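Long-range contacts in bifunctional GH43-CE protein (Bacteroides eggerthii, PDB 6MLY), which probably cleaves xylose units from xylan chains as a family 43 glycoside hydrolase and carries a second domain related to carbohydrate esterases: residues 26-30 with 373-377; 400-404 with 477-483; 447-451 with 514-519. All coordinates share one frame; numbering follows the deposited sequence.

How the contacts relate
Contacts 1, 2 and 3 follow the concanavalin A-like β-sandwich from its junction with the glycosidase domain to its junction with the esterase domain. Contact 1 is mostly buried and joins 26-30 to the sandwich through bonds to backbone carbonyls and a tyrosine face. Contact 2, partly buried, stays within the sandwich and runs from an apolar end through a buried polar and aromatic middle to a polar surface. Contact 3, also partly buried, depends on carboxylates and an arginine where the chain leaves the sandwich. They also touch one another: Cys-448 SG packs 3.7 Å from both Leu-400 CD2 and Met-477 CE, and in the loops Phe-450 N probably hydrogen-bonds Pro-377 O, 3.1 Å away.

Contact 1. Residues 26-30 with 373-377; sequences IYADA and RTIGP
Tyr-27, whose CG is swung roughly away from its own N (chi1 -148°), lays its ring over Gly-376 and Pro-377, while Arg-373, its CG opposite the carbonyl carbon (chi1 -66°) and its chain extended from there to NE, reaches the carbonyl of Asp-29. Gly-376 CA lies 3.8 Å from the centroid of the Tyr-27 ring and Pro-377 CA 4.2 Å, both over the face, as in CH-π contacts. Glycine brings no side chain between its CA and the ring, and the peptide that follows is cis. Beside this, Gly-376 N donates to Tyr-27 O at 2.9 Å in a nearly straight bond (169°), using the carbonyl at the centre of an inverse γ-turn. At the far end Arg-373 NE meets Asp-29 O at 2.9 Å, tilted from the carbonyl plane. The Asp-29 carboxylate points to other partners, the backbone nitrogens of Arg-275 and Gly-486. Ala-28 CB lies 3.8 Å from Thr-374 O. Both crossing bonds end on main-chain carbonyls, so the glycosidase and sandwich domains are joined by a backbone N-H, an arginine NE and a ring face, all directed at neutral groups; Asp-29 OD2, 5.7 Å from Arg-373 NE, may add a longer-range attraction.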
loop_
_atom_site.group_PDB
_atom_site.type_symbol
_atom_site.label_atom_id
_atom_site.label_comp_id
_atom_site.label_asym_id
_atom_site.label_seq_id
_atom_site.Cartn_x
_atom_site.Cartn_y
_atom_site.Cartn_z
ATOM N N ILE A 26 11.545 15.384 -7.982
ATOM C CA ILE A 26 10.220 15.248 -7.372
ATOM C C ILE A 26 9.859 13.759 -7.320
ATOM O O ILE A 26 9.533 13.164 -8.345
ATOM C CB ILE A 26 9.153 16.055 -8.142
ATOM C CG1 ILE A 26 9.463 17.555 -8.159
ATOM C CG2 ILE A 26 7.763 15.762 -7.580
ATOM C CD1 ILE A 26 8.481 18.379 -8.957
ATOM N N TYR A 27 9.901 13.168 -6.121
ATOM C CA TYR A 27 9.478 11.787 -5.945
ATOM C C TYR A 27 7.961 11.764 -5.720
ATOM O O TYR A 27 7.493 11.511 -4.607
ATOM C CB TYR A 27 10.248 11.125 -4.798
ATOM C CG TYR A 27 10.489 9.645 -4.964
ATOM C CD1 TYR A 27 11.684 9.071 -4.558
ATOM C CD2 TYR A 27 9.541 8.815 -5.545
ATOM C CE1 TYR A 27 11.924 7.714 -4.706
ATOM C CE2 TYR A 27 9.766 7.457 -5.703
ATOM C CZ TYR A 27 10.959 6.901 -5.277
ATOM O OH TYR A 27 11.174 5.561 -5.418
ATOM N N ALA A 28 7.208 12.041 -6.792
ATOM C CA ALA A 28 5.744 12.100 -6.750
ATOM C C ALA A 28 5.187 12.258 -8.168
ATOM O O ALA A 28 5.912 12.611 -9.098
ATOM C CB ALA A 28 5.282 13.233 -5.865
ATOM N N ASP A 29 3.881 12.015 -8.296
ATOM C CA ASP A 29 3.183 11.923 -9.565
ATOM C C ASP A 29 2.968 13.339 -10.121
ATOM O O ASP A 29 1.997 14.014 -9.775
ATOM C CB ASP A 29 1.881 11.139 -9.381
ATOM C CG ASP A 29 1.165 10.758 -10.664
ATOM O OD1 ASP A 29 1.828 10.247 -11.591
ATOM O OD2 ASP A 29 -0.063 10.958 -10.715
ATOM N N ALA A 30 3.911 13.774 -10.967
ATOM C CA ALA A 30 3.844 15.036 -11.700
ATOM C C ALA A 30 4.138 14.759 -13.170
ATOM O O ALA A 30 5.191 15.132 -13.678
ATOM C CB ALA A 30 4.819 16.029 -11.115
ATOM N N ARG A 373 -1.320 13.970 -3.184
ATOM C CA ARG A 373 -0.466 12.949 -3.803
ATOM C C ARG A 373 0.150 12.080 -2.695
ATOM O O ARG A 373 0.218 12.495 -1.538
ATOM C CB ARG A 373 0.612 13.610 -4.677
ATOM C CG ARG A 373 0.078 14.348 -5.899
ATOM C CD ARG A 373 1.162 15.106 -6.652
ATOM N NE ARG A 373 0.674 15.777 -7.856
ATOM C CZ ARG A 373 0.123 16.990 -7.886
ATOM N NH1 ARG A 373 0.169 17.772 -6.823
ATOM N NH2 ARG A 373 -0.488 17.414 -8.978
ATOM N N THR A 374 0.559 10.859 -3.048
ATOM C CA THR A 374 1.495 10.099 -2.237
ATOM C C THR A 374 2.909 10.501 -2.653
ATOM O O THR A 374 3.113 10.949 -3.777
ATOM C CB THR A 374 1.286 8.587 -2.380
ATOM O OG1 THR A 374 1.320 8.244 -3.764
ATOM C CG2 THR A 374 -0.016 8.115 -1.766
ATOM N N ILE A 375 3.871 10.350 -1.744
ATOM C CA ILE A 375 5.235 10.780 -2.000
ATOM C C ILE A 375 6.188 9.619 -1.713
ATOM O O ILE A 375 5.886 8.761 -0.891
ATOM C CB ILE A 375 5.573 12.037 -1.175
ATOM C CG1 ILE A 375 5.617 11.759 0.328
ATOM C CG2 ILE A 375 4.602 13.159 -1.506
ATOM C CD1 ILE A 375 5.998 12.962 1.162
ATOM N N GLY A 376 7.334 9.618 -2.402
ATOM C CA GLY A 376 8.388 8.625 -2.206
ATOM C C GLY A 376 9.597 9.216 -1.480
ATOM O O GLY A 376 9.718 10.435 -1.361
ATOM N N PRO A 377 10.500 8.345 -1.008
ATOM C CA PRO A 377 10.430 6.902 -1.202
ATOM C C PRO A 377 9.426 6.183 -0.283
ATOM O O PRO A 377 8.939 5.108 -0.638
ATOM C CB PRO A 377 11.858 6.421 -0.901
ATOM C CG PRO A 377 12.366 7.418 0.107
ATOM C CD PRO A 377 11.752 8.728 -0.337
#

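Contact 2. Residues 400-404 with 477-483; sequences LFQRK and MQYTMPH
At one end of the concanavalin A-like β-sandwich, where strands give way to loops, the turn that follows strand 395-401 meets the connection between strands 469-476 and 488-491, with His-483 and Thr-480 packed against Gln-402, Arg-403 and Lys-404. The His-483 ring takes the backbone and CB of Arg-403 over one face: Arg-403 CB lies 4.2 Å from the His-483 ring centroid, 21° off the normal, as in a CH-π contact. Arg-403 N also sits over that face, but its angle to the imidazole is too poor for a hydrogen bond. Gln-402 runs past the histidine in the opposite direction, bringing its CG to 3.4 Å from His-483 CD2. Phe-401 approaches the imidazole obliquely, with CE2 4.2 Å from His-483 CD2, and Tyr-91 of the glycosidase family region stacks on the same histidine.

Thr-480 braces its own loop: a chi1 of 65° tucks OG1 back over the main chain, and it donates to Pro-482 O at 2.8 Å, in the carbonyl plane and on a lone pair. Its CG2 lies 4.0 Å from Lys-404 CD, the two side chains crossing at about a right angle. Toward solvent, Lys-404, extended beyond CG, carries NZ to Gln-478 OE1 at 2.9 Å, nearly in line with the amide carbonyl. At the other end the chemistry changes to apolar packing, where the S-methyl CE of Met-477 lies 3.5 Å from Leu-400 CD1. Tyr-487, just before strand 488-491, bonds through OH to the carbonyls of both Lys-404 and Gln-478 and so links the two segments. The connection crosses from the seven-stranded sheet to the eight-stranded one and covers a hairpin turn at the strand ends, as in β-sandwiches where a chain changes sheet.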
loop_
_atom_site.group_PDB
_atom_site.type_symbol
_atom_site.label_atom_id
_atom_site.label_comp_id
_atom_site.label_asym_id
_atom_site.label_seq_id
_atom_site.Cartn_x
_atom_site.Cartn_y
_atom_site.Cartn_z
ATOM N N LEU A 400 -6.025 4.877 0.386
ATOM C CA LEU A 400 -5.043 4.889 -0.683
ATOM C C LEU A 400 -5.799 4.543 -1.966
ATOM O O LEU A 400 -6.295 3.425 -2.108
ATOM C CB LEU A 400 -3.926 3.882 -0.387
ATOM C CG LEU A 400 -3.159 4.128 0.912
ATOM C CD1 LEU A 400 -2.162 3.015 1.188
ATOM C CD2 LEU A 400 -2.452 5.473 0.890
ATOM N N PHE A 401 -5.897 5.528 -2.872
ATOM C CA PHE A 401 -6.992 5.595 -3.832
ATOM C C PHE A 401 -6.494 5.422 -5.273
ATOM O O PHE A 401 -5.731 6.241 -5.784
ATOM C CB PHE A 401 -7.742 6.918 -3.663
ATOM C CG PHE A 401 -8.914 7.089 -4.593
ATOM C CD1 PHE A 401 -10.145 6.526 -4.292
ATOM C CD2 PHE A 401 -8.786 7.817 -5.768
ATOM C CE1 PHE A 401 -11.223 6.680 -5.149
ATOM C CE2 PHE A 401 -9.866 7.976 -6.624
ATOM C CZ PHE A 401 -11.081 7.410 -6.314
ATOM N N GLN A 402 -6.938 4.325 -5.901
ATOM C CA GLN A 402 -7.042 4.203 -7.356
ATOM C C GLN A 402 -8.144 3.177 -7.680
ATOM O O GLN A 402 -9.128 3.092 -6.951
ATOM C CB GLN A 402 -5.688 3.871 -7.986
ATOM C CG GLN A 402 -5.571 4.392 -9.414
ATOM C CD GLN A 402 -4.347 3.873 -10.123
ATOM O OE1 GLN A 402 -3.229 4.014 -9.639
ATOM N NE2 GLN A 402 -4.551 3.276 -11.284
ATOM N N ARG A 403 -8.002 2.429 -8.783
ATOM C CA ARG A 403 -8.959 1.398 -9.161
ATOM C C ARG A 403 -8.860 0.259 -8.147
ATOM O O ARG A 403 -9.866 -0.181 -7.604
ATOM C CB ARG A 403 -8.677 0.875 -10.572
ATOM C CG ARG A 403 -9.565 -0.284 -11.003
ATOM C CD ARG A 403 -9.004 -0.993 -12.221
ATOM N NE ARG A 403 -9.988 -1.855 -12.865
ATOM C CZ ARG A 403 -10.799 -1.482 -13.854
ATOM N NH1 ARG A 403 -10.718 -0.262 -14.362
ATOM N NH2 ARG A 403 -11.685 -2.336 -14.334
ATOM N N LYS A 404 -7.622 -0.196 -7.931
ATOM C CA LYS A 404 -7.263 -1.144 -6.899
ATOM C C LYS A 404 -6.911 -0.366 -5.629
ATOM O O LYS A 404 -5.738 -0.148 -5.332
ATOM C CB LYS A 404 -6.105 -2.014 -7.392
ATOM C CG LYS A 404 -6.418 -2.794 -8.661
ATOM C CD LYS A 404 -5.507 -3.971 -8.899
ATOM C CE LYS A 404 -5.961 -4.823 -10.063
ATOM N NZ LYS A 404 -4.983 -5.895 -10.359
ATOM N N MET A 477 -0.428 -2.363 -3.900
ATOM C CA MET A 477 -0.709 -1.302 -4.857
ATOM C C MET A 477 -0.213 -1.727 -6.247
ATOM O O MET A 477 0.899 -2.236 -6.374
ATOM C CB MET A 477 -0.005 -0.002 -4.446
ATOM C CG MET A 477 -0.585 0.647 -3.202
ATOM S SD MET A 477 0.583 1.824 -2.418
ATOM C CE MET A 477 -0.608 3.094 -1.905
ATOM N N GLN A 478 -1.057 -1.537 -7.270
ATOM C CA GLN A 478 -0.650 -1.687 -8.669
ATOM C C GLN A 478 -1.051 -0.426 -9.453
ATOM O O GLN A 478 -2.158 0.115 -9.280
ATOM C CB GLN A 478 -1.250 -2.946 -9.304
ATOM C CG GLN A 478 -0.578 -3.320 -10.626
ATOM C CD GLN A 478 -1.353 -4.293 -11.484
ATOM O OE1 GLN A 478 -2.311 -4.930 -11.048
ATOM N NE2 GLN A 478 -0.933 -4.417 -12.733
ATOM N N TYR A 479 -0.135 0.030 -10.317
ATOM C CA TYR A 479 -0.343 1.188 -11.165
ATOM C C TYR A 479 -1.132 0.761 -12.411
ATOM O O TYR A 479 -0.549 0.408 -13.436
ATOM C CB TYR A 479 0.998 1.831 -11.526
ATOM C CG TYR A 479 0.869 3.112 -12.309
ATOM C CD1 TYR A 479 0.557 4.304 -11.675
ATOM C CD2 TYR A 479 1.038 3.133 -13.686
ATOM C CE1 TYR A 479 0.426 5.483 -12.387
ATOM C CE2 TYR A 479 0.908 4.304 -14.414
ATOM C CZ TYR A 479 0.603 5.486 -13.761
ATOM O OH TYR A 479 0.467 6.653 -14.459
ATOM N N THR A 480 -2.464 0.799 -12.294
ATOM C CA THR A 480 -3.397 0.342 -13.328
ATOM C C THR A 480 -3.832 1.541 -14.179
ATOM O O THR A 480 -3.670 2.692 -13.768
ATOM C CB THR A 480 -4.585 -0.397 -12.691
ATOM O OG1 THR A 480 -5.345 0.502 -11.882
ATOM C CG2 THR A 480 -4.157 -1.560 -11.820
ATOM N N MET A 481 -4.381 1.251 -15.367
ATOM C CA MET A 481 -4.890 2.264 -16.311
ATOM C C MET A 481 -6.258 1.813 -16.822
ATOM O O MET A 481 -6.327 0.903 -17.645
ATOM C CB MET A 481 -3.941 2.450 -17.503
ATOM N N PRO A 482 -7.350 2.436 -16.344
ATOM C CA PRO A 482 -7.371 3.563 -15.419
ATOM C C PRO A 482 -6.905 3.157 -14.022
ATOM O O PRO A 482 -6.745 1.966 -13.763
ATOM C CB PRO A 482 -8.839 4.033 -15.388
ATOM C CG PRO A 482 -9.613 2.935 -16.069
ATOM C CD PRO A 482 -8.632 2.328 -17.042
ATOM N N HIS A 483 -6.701 4.128 -13.112
ATOM C CA HIS A 483 -7.018 5.540 -13.289
ATOM C C HIS A 483 -5.876 6.317 -13.966
ATOM O O HIS A 483 -5.989 7.538 -14.133
ATOM C CB HIS A 483 -7.365 6.180 -11.930
ATOM C CG HIS A 483 -8.500 5.538 -11.198
ATOM N ND1 HIS A 483 -9.524 4.865 -11.842
ATOM C CD2 HIS A 483 -8.798 5.494 -9.879
ATOM C CE1 HIS A 483 -10.388 4.417 -10.946
ATOM N NE2 HIS A 483 -9.966 4.791 -9.735
#

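Contact 3. Residues 447-451 with 514-519; sequences ECDFR and ISDCRW
Glu-447 and Ile-514 mark the nearest approach of the two backbones, CA to CA 6.8 Å, so the end of strand 441-449 and the chain leading into strand 518-523 meet here mainly through side chains, without pairing as strands. Glu-447 sends one carboxylate oxygen to two donors of a single residue: OE2 takes Ser-515 OG at 2.7 Å on its syn lone pair and Ser-515 N at 3.0 Å, also on the syn side. The serine hydroxyl reaches it because chi1, 67°, holds OG close to its own N, the second donor. The other oxygen, Glu-447 OE1, bonds to Tyr-460 OH. Arg-451 grips Asp-516 end-on, NH2 to OD1 and NH1 to OD2, both at 2.8 Å, with guanidinium and carboxylate planes 21° apart; the NH1 bond is the more bent (132°) and comes from above the carboxylate. Its NE also salt-bridges Asp-449 OD1 (2.7 Å), and Asp-449 closes an Asx turn onto Arg-451 N. One arginine thus lies between two carboxylates, whose charges it probably balances. Ile-514 CG2 lies obliquely 3.7 Å from Arg-451 NH1. This salt-bridge network joins the sandwich to the linker, where the chain passes into the esterase-like α/β-hydrolase domain.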
loop_
_atom_site.group_PDB
_atom_site.type_symbol
_atom_site.label_atom_id
_atom_site.label_comp_id
_atom_site.label_asym_id
_atom_site.label_seq_id
_atom_site.Cartn_x
_atom_site.Cartn_y
_atom_site.Cartn_z
ATOM N N GLU A 447 0.139 3.959 5.609
ATOM C CA GLU A 447 1.565 3.969 5.284
ATOM C C GLU A 447 1.757 3.492 3.840
ATOM O O GLU A 447 0.928 2.754 3.308
ATOM C CB GLU A 447 2.355 3.068 6.235
ATOM C CG GLU A 447 2.283 3.491 7.694
ATOM C CD GLU A 447 3.317 2.826 8.588
ATOM O OE1 GLU A 447 3.298 1.578 8.678
ATOM O OE2 GLU A 447 4.148 3.559 9.175
ATOM N N CYS A 448 2.867 3.931 3.232
ATOM C CA CYS A 448 3.246 3.587 1.861
ATOM C C CYS A 448 4.748 3.286 1.802
ATOM O O CYS A 448 5.569 4.122 2.198
ATOM C CB CYS A 448 2.956 4.729 0.890
ATOM S SG CYS A 448 1.191 5.079 0.643
ATOM N N ASP A 449 5.092 2.092 1.309
ATOM C CA ASP A 449 6.477 1.726 1.034
ATOM C C ASP A 449 6.625 1.529 -0.477
ATOM O O ASP A 449 6.171 0.520 -1.027
ATOM C CB ASP A 449 6.928 0.484 1.814
ATOM C CG ASP A 449 8.438 0.292 1.815
ATOM O OD1 ASP A 449 9.145 1.270 1.505
ATOM O OD2 ASP A 449 8.903 -0.824 2.115
ATOM N N PHE A 450 7.231 2.530 -1.127
ATOM C CA PHE A 450 7.576 2.486 -2.541
ATOM C C PHE A 450 9.042 2.054 -2.706
ATOM O O PHE A 450 9.452 1.713 -3.808
ATOM C CB PHE A 450 7.292 3.842 -3.198
ATOM C CG PHE A 450 5.863 4.319 -3.065
ATOM C CD1 PHE A 450 4.840 3.717 -3.786
ATOM C CD2 PHE A 450 5.534 5.366 -2.214
ATOM C CE1 PHE A 450 3.526 4.150 -3.664
ATOM C CE2 PHE A 450 4.220 5.798 -2.094
ATOM C CZ PHE A 450 3.219 5.188 -2.816
ATOM N N ARG A 451 9.812 2.045 -1.606
ATOM C CA ARG A 451 11.238 1.664 -1.614
ATOM C C ARG A 451 11.438 0.457 -2.539
ATOM O O ARG A 451 10.931 -0.627 -2.261
ATOM C CB ARG A 451 11.740 1.301 -0.210
ATOM C CG ARG A 451 11.860 2.477 0.751
ATOM C CD ARG A 451 12.330 2.107 2.152
ATOM N NE ARG A 451 11.492 1.098 2.794
ATOM C CZ ARG A 451 11.104 1.124 4.063
ATOM N NH1 ARG A 451 11.516 2.086 4.870
ATOM N NH2 ARG A 451 10.291 0.189 4.515
ATOM N N ILE A 514 8.347 6.889 7.988
ATOM C CA ILE A 514 7.585 5.633 8.071
ATOM C C ILE A 514 7.975 4.925 9.376
ATOM O O ILE A 514 9.101 5.066 9.851
ATOM C CB ILE A 514 7.827 4.755 6.821
ATOM C CG1 ILE A 514 6.886 3.546 6.784
ATOM C CG2 ILE A 514 9.290 4.336 6.709
ATOM C CD1 ILE A 514 6.924 2.773 5.484
ATOM N N SER A 515 7.031 4.175 9.955
ATOM C CA SER A 515 7.261 3.445 11.219
ATOM C C SER A 515 8.233 2.278 10.997
ATOM O O SER A 515 9.194 2.114 11.749
ATOM C CB SER A 515 5.966 2.961 11.818
ATOM O OG SER A 515 5.372 1.959 11.005
ATOM N N ASP A 516 7.972 1.485 9.951
ATOM C CA ASP A 516 8.677 0.238 9.707
ATOM C C ASP A 516 8.509 -0.628 10.961
ATOM O O ASP A 516 9.487 -1.031 11.584
ATOM C CB ASP A 516 10.144 0.473 9.317
ATOM C CG ASP A 516 10.472 0.254 7.845
ATOM O OD1 ASP A 516 9.703 -0.461 7.159
ATOM O OD2 ASP A 516 11.514 0.783 7.396
ATOM N N CYS A 517 7.241 -0.834 11.341
ATOM C CA CYS A 517 6.808 -1.776 12.367
ATOM C C CYS A 517 5.899 -2.837 11.732
ATOM O O CYS A 517 5.217 -3.570 12.439
ATOM C CB CYS A 517 6.038 -1.070 13.479
ATOM S SG CYS A 517 6.936 0.303 14.246
ATOM N N ARG A 518 5.893 -2.895 10.393
ATOM C CA ARG A 518 5.036 -3.788 9.610
ATOM C C ARG A 518 5.700 -4.043 8.256
ATOM O O ARG A 518 5.934 -3.108 7.494
ATOM C CB ARG A 518 3.640 -3.188 9.391
ATOM C CG ARG A 518 2.497 -3.981 10.010
ATOM C CD ARG A 518 1.139 -3.297 9.887
ATOM N NE ARG A 518 0.293 -3.726 8.736
ATOM C CZ ARG A 518 -0.918 -3.136 8.358
ATOM N NH1 ARG A 518 -1.335 -2.067 9.024
ATOM N NH2 ARG A 518 -1.709 -3.664 7.396
ATOM N N TRP A 519 6.027 -5.310 7.992
ATOM C CA TRP A 519 6.338 -5.798 6.660
ATOM C C TRP A 519 5.454 -7.015 6.395
ATOM O O TRP A 519 5.560 -8.003 7.108
ATOM C CB TRP A 519 7.815 -6.183 6.525
ATOM C CG TRP A 519 8.800 -5.124 6.905
ATOM C CD1 TRP A 519 9.498 -4.319 6.056
ATOM C CD2 TRP A 519 9.243 -4.790 8.233
ATOM N NE1 TRP A 519 10.331 -3.492 6.762
ATOM C CE2 TRP A 519 10.199 -3.759 8.100
ATOM C CE3 TRP A 519 8.927 -5.254 9.516
ATOM C CZ2 TRP A 519 10.831 -3.182 9.200
ATOM C CZ3 TRP A 519 9.555 -4.686 10.604
ATOM C CH2 TRP A 519 10.495 -3.664 10.445
#